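Local atomic coordinates of peroxiredoxin HYR1 (Saccharomyces cerevisiae, PDB entry 3CMI), a protein that reduces hydroperoxides at the expense of thioredoxin and acts as a hydroperoxide sensor, oxidizing and so activating the transcription factor YAP1. Residues 17-25 with 97-105; 10-18 with 138-146. One frame throughout, in Å; residues are numbered along the deposited sequence.

In the fold
Both contacts are made by the N-terminal loop that runs ahead of strand 34-41 in this thioredoxin-like fold, and their centres lie 15 Å apart. Contact 2 joins residues 10-18 to the turn linking strands 137-140 and 146-150, two neighbours in the four-stranded mixed sheet. Contact 1 follows along the chain, its range overlapping that of contact 2 at P17 and V18, and ties residues 17-25 to the segment 97-105 beside strand 65-72. In sequence contact 1 is nested within the loop closed by contact 2. The N-terminal loop thus runs from the hairpin, which holds the outermost strand 146-150, to the segment beside the other outermost strand, 65-72, away from the catalytic C44.

Contact 1: residues 17-25 with 97-105; sequences PVDKKGQPF and TFPIMKKID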
loop_
_atom_site.group_PDB
_atom_site.type_symbol
_atom_site.label_atom_id
_atom_site.label_comp_id
_atom_site.label_asym_id
_atom_site.label_seq_id
_atom_site.Cartn_x
_atom_site.Cartn_y
_atom_site.Cartn_z
ATOM N N PRO A 17 11.991 1.119 1.612
ATOM C CA PRO A 17 12.008 -0.309 1.299
ATOM C C PRO A 17 12.803 -0.597 0.028
ATOM O O PRO A 17 12.965 0.287 -0.819
ATOM C CB PRO A 17 10.532 -0.628 1.065
ATOM C CG PRO A 17 9.952 0.664 0.577
ATOM C CD PRO A 17 10.651 1.703 1.405
ATOM N N VAL A 18 13.286 -1.826 -0.098
ATOM C CA VAL A 18 14.008 -2.249 -1.296
ATOM C C VAL A 18 13.006 -2.475 -2.436
ATOM O O VAL A 18 11.977 -3.116 -2.235
ATOM C CB VAL A 18 14.824 -3.536 -1.028
ATOM C CG1 VAL A 18 15.607 -3.934 -2.249
ATOM C CG2 VAL A 18 15.770 -3.345 0.162
ATOM N N ASP A 19 13.301 -1.952 -3.626
ATOM C CA ASP A 19 12.390 -2.139 -4.760
ATOM C C ASP A 19 12.619 -3.478 -5.469
ATOM O O ASP A 19 13.461 -4.278 -5.043
ATOM C CB ASP A 19 12.399 -0.933 -5.729
ATOM C CG ASP A 19 13.628 -0.889 -6.650
ATOM O OD1 ASP A 19 13.732 0.083 -7.430
ATOM O OD2 ASP A 19 14.485 -1.801 -6.613
ATOM N N LYS A 20 11.857 -3.709 -6.537
ATOM C CA LYS A 20 11.912 -4.943 -7.328
ATOM C C LYS A 20 13.303 -5.225 -7.913
ATOM O O LYS A 20 13.709 -6.387 -8.015
ATOM C CB LYS A 20 10.870 -4.872 -8.450
ATOM C CG LYS A 20 10.489 -6.209 -9.082
ATOM C CD LYS A 20 9.614 -6.016 -10.323
ATOM C CE LYS A 20 10.438 -5.589 -11.533
ATOM N NZ LYS A 20 9.650 -5.606 -12.803
ATOM N N LYS A 21 14.024 -4.169 -8.292
ATOM C CA LYS A 21 15.389 -4.298 -8.828
ATOM C C LYS A 21 16.449 -4.386 -7.713
ATOM O O LYS A 21 17.657 -4.405 -7.984
ATOM C CB LYS A 21 15.723 -3.131 -9.773
ATOM C CG LYS A 21 14.708 -2.851 -10.898
ATOM C CD LYS A 21 14.880 -3.789 -12.092
ATOM C CE LYS A 21 14.160 -3.267 -13.338
ATOM N NZ LYS A 21 15.091 -2.594 -14.318
ATOM N N GLY A 22 15.993 -4.435 -6.460
ATOM C CA GLY A 22 16.893 -4.522 -5.312
ATOM C C GLY A 22 17.512 -3.188 -4.922
ATOM O O GLY A 22 18.556 -3.155 -4.254
ATOM N N GLN A 23 16.855 -2.088 -5.329
ATOM C CA GLN A 23 17.371 -0.746 -5.042
ATOM C C GLN A 23 16.468 -0.002 -4.046
ATOM O O GLN A 23 15.242 -0.226 -4.023
ATOM C CB GLN A 23 17.527 0.074 -6.330
ATOM C CG GLN A 23 18.586 -0.465 -7.322
ATOM C CD GLN A 23 20.010 -0.693 -6.665
ATOM O OE1 GLN A 23 20.333 0.207 -5.824
ATOM N NE2 GLN A 23 20.621 -2.037 -6.868
ATOM N N PRO A 24 17.071 0.891 -3.218
ATOM C CA PRO A 24 16.293 1.697 -2.274
ATOM C C PRO A 24 15.186 2.479 -2.967
ATOM O O PRO A 24 15.414 3.109 -4.007
ATOM C CB PRO A 24 17.327 2.664 -1.693
ATOM C CG PRO A 24 18.637 1.936 -1.832
ATOM C CD PRO A 24 18.522 1.175 -3.128
ATOM N N PHE A 25 13.987 2.406 -2.395
ATOM C CA PHE A 25 12.858 3.190 -2.865
ATOM C C PHE A 25 12.440 4.134 -1.741
ATOM O O PHE A 25 11.590 3.786 -0.914
ATOM C CB PHE A 25 11.703 2.281 -3.296
ATOM C CG PHE A 25 10.569 3.018 -3.964
ATOM C CD1 PHE A 25 10.621 3.311 -5.323
ATOM C CD2 PHE A 25 9.460 3.433 -3.231
ATOM C CE1 PHE A 25 9.580 3.999 -5.946
ATOM C CE2 PHE A 25 8.423 4.119 -3.842
ATOM C CZ PHE A 25 8.484 4.402 -5.203
ATOM N N THR A 97 1.677 -1.218 -13.778
ATOM C CA THR A 97 2.653 -0.165 -14.099
ATOM C C THR A 97 3.035 0.714 -12.902
ATOM O O THR A 97 3.833 1.642 -13.039
ATOM C CB THR A 97 2.187 0.741 -15.259
ATOM O OG1 THR A 97 0.953 1.371 -14.905
ATOM C CG2 THR A 97 2.008 -0.058 -16.555
ATOM N N PHE A 98 2.464 0.430 -11.737
ATOM C CA PHE A 98 2.810 1.167 -10.527
ATOM C C PHE A 98 3.967 0.476 -9.801
ATOM O O PHE A 98 4.230 -0.698 -10.061
ATOM C CB PHE A 98 1.584 1.340 -9.616
ATOM C CG PHE A 98 0.891 0.055 -9.255
ATOM C CD1 PHE A 98 1.367 -0.750 -8.218
ATOM C CD2 PHE A 98 -0.266 -0.332 -9.923
ATOM C CE1 PHE A 98 0.712 -1.931 -7.872
ATOM C CE2 PHE A 98 -0.924 -1.510 -9.585
ATOM C CZ PHE A 98 -0.433 -2.312 -8.556
ATOM N N PRO A 99 4.674 1.199 -8.905
ATOM C CA PRO A 99 5.859 0.613 -8.255
ATOM C C PRO A 99 5.601 -0.693 -7.498
ATOM O O PRO A 99 4.735 -0.754 -6.622
ATOM C CB PRO A 99 6.315 1.717 -7.291
ATOM C CG PRO A 99 5.799 2.972 -7.903
ATOM C CD PRO A 99 4.458 2.590 -8.463
ATOM N N ILE A 100 6.360 -1.722 -7.869
ATOM C CA ILE A 100 6.375 -3.011 -7.181
ATOM C C ILE A 100 7.717 -3.154 -6.465
ATOM O O ILE A 100 8.767 -2.837 -7.021
ATOM C CB ILE A 100 6.139 -4.194 -8.170
ATOM C CG1 ILE A 100 4.759 -4.086 -8.845
ATOM C CG2 ILE A 100 6.340 -5.556 -7.493
ATOM C CD1 ILE A 100 3.548 -4.291 -7.921
ATOM N N MET A 101 7.675 -3.618 -5.221
ATOM C CA MET A 101 8.871 -3.692 -4.387
ATOM C C MET A 101 9.403 -5.119 -4.329
ATOM O O MET A 101 8.777 -6.036 -4.858
ATOM C CB MET A 101 8.554 -3.187 -2.975
ATOM C CG MET A 101 7.944 -1.786 -2.907
ATOM S SD MET A 101 9.119 -0.453 -3.240
ATOM C CE MET A 101 8.713 -0.061 -4.938
ATOM N N LYS A 102 10.569 -5.291 -3.698
ATOM C CA LYS A 102 11.098 -6.611 -3.357
ATOM C C LYS A 102 10.135 -7.342 -2.405
ATOM O O LYS A 102 9.480 -6.709 -1.564
ATOM C CB LYS A 102 12.484 -6.470 -2.703
ATOM C CG LYS A 102 13.228 -7.780 -2.439
ATOM C CD LYS A 102 14.539 -7.536 -1.680
ATOM C CE LYS A 102 15.180 -8.843 -1.205
ATOM N NZ LYS A 102 16.227 -8.617 -0.155
ATOM N N LYS A 103 10.059 -8.667 -2.549
ATOM C CA LYS A 103 9.241 -9.512 -1.673
ATOM C C LYS A 103 9.631 -9.334 -0.202
ATOM O O LYS A 103 10.813 -9.291 0.138
ATOM C CB LYS A 103 9.348 -10.987 -2.084
ATOM C CG LYS A 103 8.420 -11.933 -1.304
ATOM C CD LYS A 103 8.698 -13.406 -1.618
ATOM C CE LYS A 103 9.885 -13.965 -0.832
ATOM N NZ LYS A 103 9.590 -14.135 0.624
ATOM N N ILE A 104 8.620 -9.206 0.655
ATOM C CA ILE A 104 8.821 -9.014 2.091
ATOM C C ILE A 104 7.911 -9.929 2.894
ATOM O O ILE A 104 6.992 -10.547 2.344
ATOM C CB ILE A 104 8.509 -7.551 2.539
ATOM C CG1 ILE A 104 7.073 -7.158 2.157
ATOM C CG2 ILE A 104 9.546 -6.570 1.996
ATOM C CD1 ILE A 104 6.432 -6.119 3.070
ATOM N N ASP A 105 8.177 -10.006 4.197
ATOM C CA ASP A 105 7.183 -10.455 5.163
ATOM C C ASP A 105 6.451 -9.224 5.681
ATOM O O ASP A 105 7.077 -8.212 6.026
ATOM C CB ASP A 105 7.837 -11.187 6.338
ATOM C CG ASP A 105 8.376 -12.558 5.960
ATOM O OD1 ASP A 105 9.032 -13.182 6.824
ATOM O OD2 ASP A 105 8.153 -13.017 4.817
HETATM O O HOH W 1 10.470 -4.223 -0.264
#
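P99 meets F25 first: its CB lies 4.0 Å from CZ of F25, the pyrrolidine and the aromatic ring crossing obliquely. At I100 the backbone takes over, and the carbonyl oxygen accepts a rather bent hydrogen bond from K20 N (3.2 Å, N-H...O angle 135°). M101 buries more surface here than any other residue. Bends at chi2 (-74°) and chi3 carry the terminal methyl over one face of the F25 ring, where CE sits 3.9 Å from the ring centroid in a CH-pi contact displaced toward the rim. The sulfur approaches the same ring obliquely, making this a Met-aromatic contact as well, and SD also packs against CG of P17. CE further touches CB of D19, at 3.9 Å. Between M101 and D19 the two backbones form a single beta bridge, here joining two otherwise irregular segments; D19 also begins a type I turn that ends at G22, and its OD2 accepts from Q23 N, which meets it from above the carboxylate plane. In this thioredoxin-like fold P99 and M101 are hydrogen-bonded through their backbones to G69 of strand 65-72, an outermost strand of the sheet, and M101 packs on I68. K102 N closes the bridge with a straighter hydrogen bond to V18 O (3.0 Å, 157°), and a water donates both to that oxygen and to K102 O. Two donors thus grip V18 O. The K102 side chain, extended beyond CG, runs alongside V18, both pointing the same way, with CD 3.8 Å from CG1 of V18.

Contact 2: residues 10-18 with 138-146; sequences SEFYKLAPV and FLVDKKGKV
The turn of the beta hairpin formed by strands 137-140 and 146-150 is where F12 and Y13 of the N-terminal segment come to rest, F12 with its ring face against V140 at the end of the first strand and Y13 against G144 in the turn itself. V140 and F12 approach from opposite directions, and CG1 of the valine stands over the centre of the phenyl ring, 3.8 Å from its centroid and 12° off the normal, a CH-pi contact. F12 gets there with its ring anti to the backbone N (chi1 -179°), and its CB touches the carbonyl oxygen of G144 at 3.4 Å. F117 of helix 113-121 and I37 of strand 34-41 also pack on this phenylalanine, which places it between sheet and helix. Within the turn, D141 OD1 accepts from K143 N in an Asx turn. Y13 then brings its phenol to the turn backbone: CZ lies 3.7 Å from CA of G144, while OH comes within 3.0 Å of K142 O, which lies at the ring edge near its plane. A water 2.7 Å from Y13 OH also lies within hydrogen-bonding distance of D141 O and probably bridges the phenol to the turn. G144, at positive phi (97°), has no side chain to obstruct this close approach. Beside it S10 OG is buried without a polar partner, 3.8 Å from K143 O.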
loop_
_atom_site.group_PDB
_atom_site.type_symbol
_atom_site.label_atom_id
_atom_site.label_comp_id
_atom_site.label_asym_id
_atom_site.label_seq_id
_atom_site.Cartn_x
_atom_site.Cartn_y
_atom_site.Cartn_z
ATOM N N SER A 10 7.111 13.575 8.798
ATOM C CA SER A 10 6.489 12.307 9.283
ATOM C C SER A 10 7.450 11.126 9.158
ATOM O O SER A 10 8.364 11.145 8.327
ATOM C CB SER A 10 5.193 12.016 8.519
ATOM O OG SER A 10 5.456 11.722 7.158
ATOM N N GLU A 11 7.229 10.105 9.989
ATOM C CA GLU A 11 8.032 8.878 9.984
ATOM C C GLU A 11 7.868 8.124 8.662
ATOM O O GLU A 11 8.754 7.369 8.253
ATOM C CB GLU A 11 7.635 7.978 11.161
ATOM C CG GLU A 11 8.677 6.918 11.529
ATOM C CD GLU A 11 8.194 5.940 12.597
ATOM O OE1 GLU A 11 8.379 4.718 12.401
ATOM O OE2 GLU A 11 7.633 6.384 13.625
ATOM N N PHE A 12 6.730 8.344 8.007
ATOM C CA PHE A 12 6.415 7.737 6.717
ATOM C C PHE A 12 7.458 8.043 5.638
ATOM O O PHE A 12 7.822 7.165 4.858
ATOM C CB PHE A 12 5.025 8.196 6.253
ATOM C CG PHE A 12 4.597 7.614 4.936
ATOM C CD1 PHE A 12 4.160 6.294 4.853
ATOM C CD2 PHE A 12 4.624 8.387 3.780
ATOM C CE1 PHE A 12 3.759 5.754 3.636
ATOM C CE2 PHE A 12 4.229 7.860 2.559
ATOM C CZ PHE A 12 3.795 6.542 2.481
ATOM N N TYR A 13 7.932 9.285 5.595
ATOM C CA TYR A 13 8.866 9.706 4.554
ATOM C C TYR A 13 10.292 9.234 4.821
ATOM O O TYR A 13 11.148 9.319 3.939
ATOM C CB TYR A 13 8.817 11.225 4.348
ATOM C CG TYR A 13 7.474 11.743 3.870
ATOM C CD1 TYR A 13 6.799 11.125 2.815
ATOM C CD2 TYR A 13 6.886 12.857 4.465
ATOM C CE1 TYR A 13 5.566 11.601 2.371
ATOM C CE2 TYR A 13 5.655 13.340 4.029
ATOM C CZ TYR A 13 5.001 12.707 2.983
ATOM O OH TYR A 13 3.786 13.183 2.546
ATOM N N LYS A 14 10.529 8.734 6.032
ATOM C CA LYS A 14 11.821 8.164 6.426
ATOM C C LYS A 14 12.005 6.739 5.892
ATOM O O LYS A 14 13.130 6.246 5.798
ATOM C CB LYS A 14 11.965 8.169 7.950
ATOM C CG LYS A 14 12.312 9.522 8.559
ATOM C CD LYS A 14 11.911 9.566 10.029
ATOM C CE LYS A 14 12.322 10.870 10.697
ATOM N NZ LYS A 14 13.700 10.797 11.270
ATOM N N LEU A 15 10.891 6.094 5.550
ATOM C CA LEU A 15 10.879 4.725 5.032
ATOM C C LEU A 15 11.570 4.602 3.679
ATOM O O LEU A 15 11.379 5.440 2.799
ATOM C CB LEU A 15 9.437 4.232 4.897
ATOM C CG LEU A 15 8.698 3.492 6.021
ATOM C CD1 LEU A 15 9.364 3.568 7.401
ATOM C CD2 LEU A 15 7.228 3.947 6.077
ATOM N N ALA A 16 12.364 3.547 3.522
ATOM C CA ALA A 16 13.017 3.261 2.252
ATOM C C ALA A 16 13.112 1.748 2.021
ATOM O O ALA A 16 14.182 1.151 2.211
ATOM C CB ALA A 16 14.408 3.920 2.193
ATOM N N PRO A 17 11.991 1.119 1.612
ATOM C CA PRO A 17 12.008 -0.309 1.299
ATOM C C PRO A 17 12.803 -0.597 0.028
ATOM O O PRO A 17 12.965 0.287 -0.819
ATOM C CB PRO A 17 10.532 -0.628 1.065
ATOM C CG PRO A 17 9.952 0.664 0.577
ATOM C CD PRO A 17 10.651 1.703 1.405
ATOM N N VAL A 18 13.286 -1.826 -0.098
ATOM C CA VAL A 18 14.008 -2.249 -1.296
ATOM C C VAL A 18 13.006 -2.475 -2.436
ATOM O O VAL A 18 11.977 -3.116 -2.235
ATOM C CB VAL A 18 14.824 -3.536 -1.028
ATOM C CG1 VAL A 18 15.607 -3.934 -2.249
ATOM C CG2 VAL A 18 15.770 -3.345 0.162
ATOM N N PHE A 138 -3.673 0.217 2.709
ATOM C CA PHE A 138 -3.531 1.390 3.566
ATOM C C PHE A 138 -3.502 2.625 2.681
ATOM O O PHE A 138 -2.739 2.685 1.715
ATOM C CB PHE A 138 -2.222 1.347 4.362
ATOM C CG PHE A 138 -2.128 0.224 5.362
ATOM C CD1 PHE A 138 -1.784 -1.068 4.959
ATOM C CD2 PHE A 138 -2.310 0.472 6.719
ATOM C CE1 PHE A 138 -1.665 -2.100 5.892
ATOM C CE2 PHE A 138 -2.186 -0.550 7.654
ATOM C CZ PHE A 138 -1.871 -1.840 7.240
ATOM N N LEU A 139 -4.326 3.612 3.015
ATOM C CA LEU A 139 -4.359 4.863 2.274
ATOM C C LEU A 139 -3.624 5.935 3.075
ATOM O O LEU A 139 -3.905 6.136 4.261
ATOM C CB LEU A 139 -5.814 5.259 2.006
ATOM C CG LEU A 139 -6.228 6.110 0.805
ATOM C CD1 LEU A 139 -5.573 5.680 -0.511
ATOM C CD2 LEU A 139 -7.745 6.079 0.689
ATOM N N VAL A 140 -2.677 6.609 2.422
ATOM C CA VAL A 140 -1.830 7.614 3.062
ATOM C C VAL A 140 -2.070 9.035 2.522
ATOM O O VAL A 140 -2.208 9.250 1.316
ATOM C CB VAL A 140 -0.321 7.225 2.959
ATOM C CG1 VAL A 140 0.572 8.269 3.616
ATOM C CG2 VAL A 140 -0.076 5.852 3.589
ATOM N N ASP A 141 -2.116 9.979 3.463
ATOM C CA ASP A 141 -2.234 11.437 3.271
ATOM C C ASP A 141 -1.228 12.030 2.278
ATOM O O ASP A 141 -0.198 11.416 1.979
ATOM C CB ASP A 141 -1.928 12.078 4.636
ATOM C CG ASP A 141 -2.789 13.264 4.952
ATOM O OD1 ASP A 141 -2.653 14.301 4.274
ATOM O OD2 ASP A 141 -3.573 13.173 5.917
ATOM N N LYS A 142 -1.524 13.240 1.797
ATOM C CA LYS A 142 -0.540 14.064 1.082
ATOM C C LYS A 142 0.537 14.623 2.026
ATOM O O LYS A 142 1.603 15.055 1.577
ATOM C CB LYS A 142 -1.221 15.214 0.339
ATOM C CG LYS A 142 -1.831 14.817 -0.993
ATOM C CD LYS A 142 -2.373 16.026 -1.738
ATOM C CE LYS A 142 -2.789 15.660 -3.159
ATOM N NZ LYS A 142 -1.631 15.304 -4.044
ATOM N N LYS A 143 0.238 14.626 3.324
ATOM C CA LYS A 143 1.182 15.070 4.350
ATOM C C LYS A 143 1.900 13.876 4.993
ATOM O O LYS A 143 2.772 14.051 5.848
ATOM C CB LYS A 143 0.476 15.917 5.418
ATOM C CG LYS A 143 -0.095 17.244 4.915
ATOM C CD LYS A 143 -0.791 18.006 6.040
ATOM C CE LYS A 143 -1.619 19.182 5.523
ATOM N NZ LYS A 143 -0.794 20.334 5.057
ATOM N N GLY A 144 1.526 12.669 4.574
ATOM C CA GLY A 144 2.191 11.441 5.011
ATOM C C GLY A 144 1.527 10.715 6.165
ATOM O O GLY A 144 2.091 9.770 6.710
ATOM N N LYS A 145 0.328 11.156 6.533
ATOM C CA LYS A 145 -0.424 10.563 7.633
ATOM C C LYS A 145 -1.366 9.470 7.131
ATOM O O LYS A 145 -2.125 9.675 6.181
ATOM C CB LYS A 145 -1.206 11.644 8.390
ATOM C CG LYS A 145 -0.321 12.682 9.072
ATOM C CD LYS A 145 -1.143 13.736 9.796
ATOM C CE LYS A 145 -0.266 14.877 10.319
ATOM N NZ LYS A 145 0.528 14.504 11.534
ATOM N N VAL A 146 -1.313 8.306 7.772
ATOM C CA VAL A 146 -2.167 7.187 7.386
ATOM C C VAL A 146 -3.631 7.530 7.682
ATOM O O VAL A 146 -3.995 7.835 8.822
ATOM C CB VAL A 146 -1.751 5.869 8.079
ATOM C CG1 VAL A 146 -2.556 4.701 7.527
ATOM C CG2 VAL A 146 -0.245 5.610 7.903
HETATM O O HOH W 2 2.323 11.380 1.164
#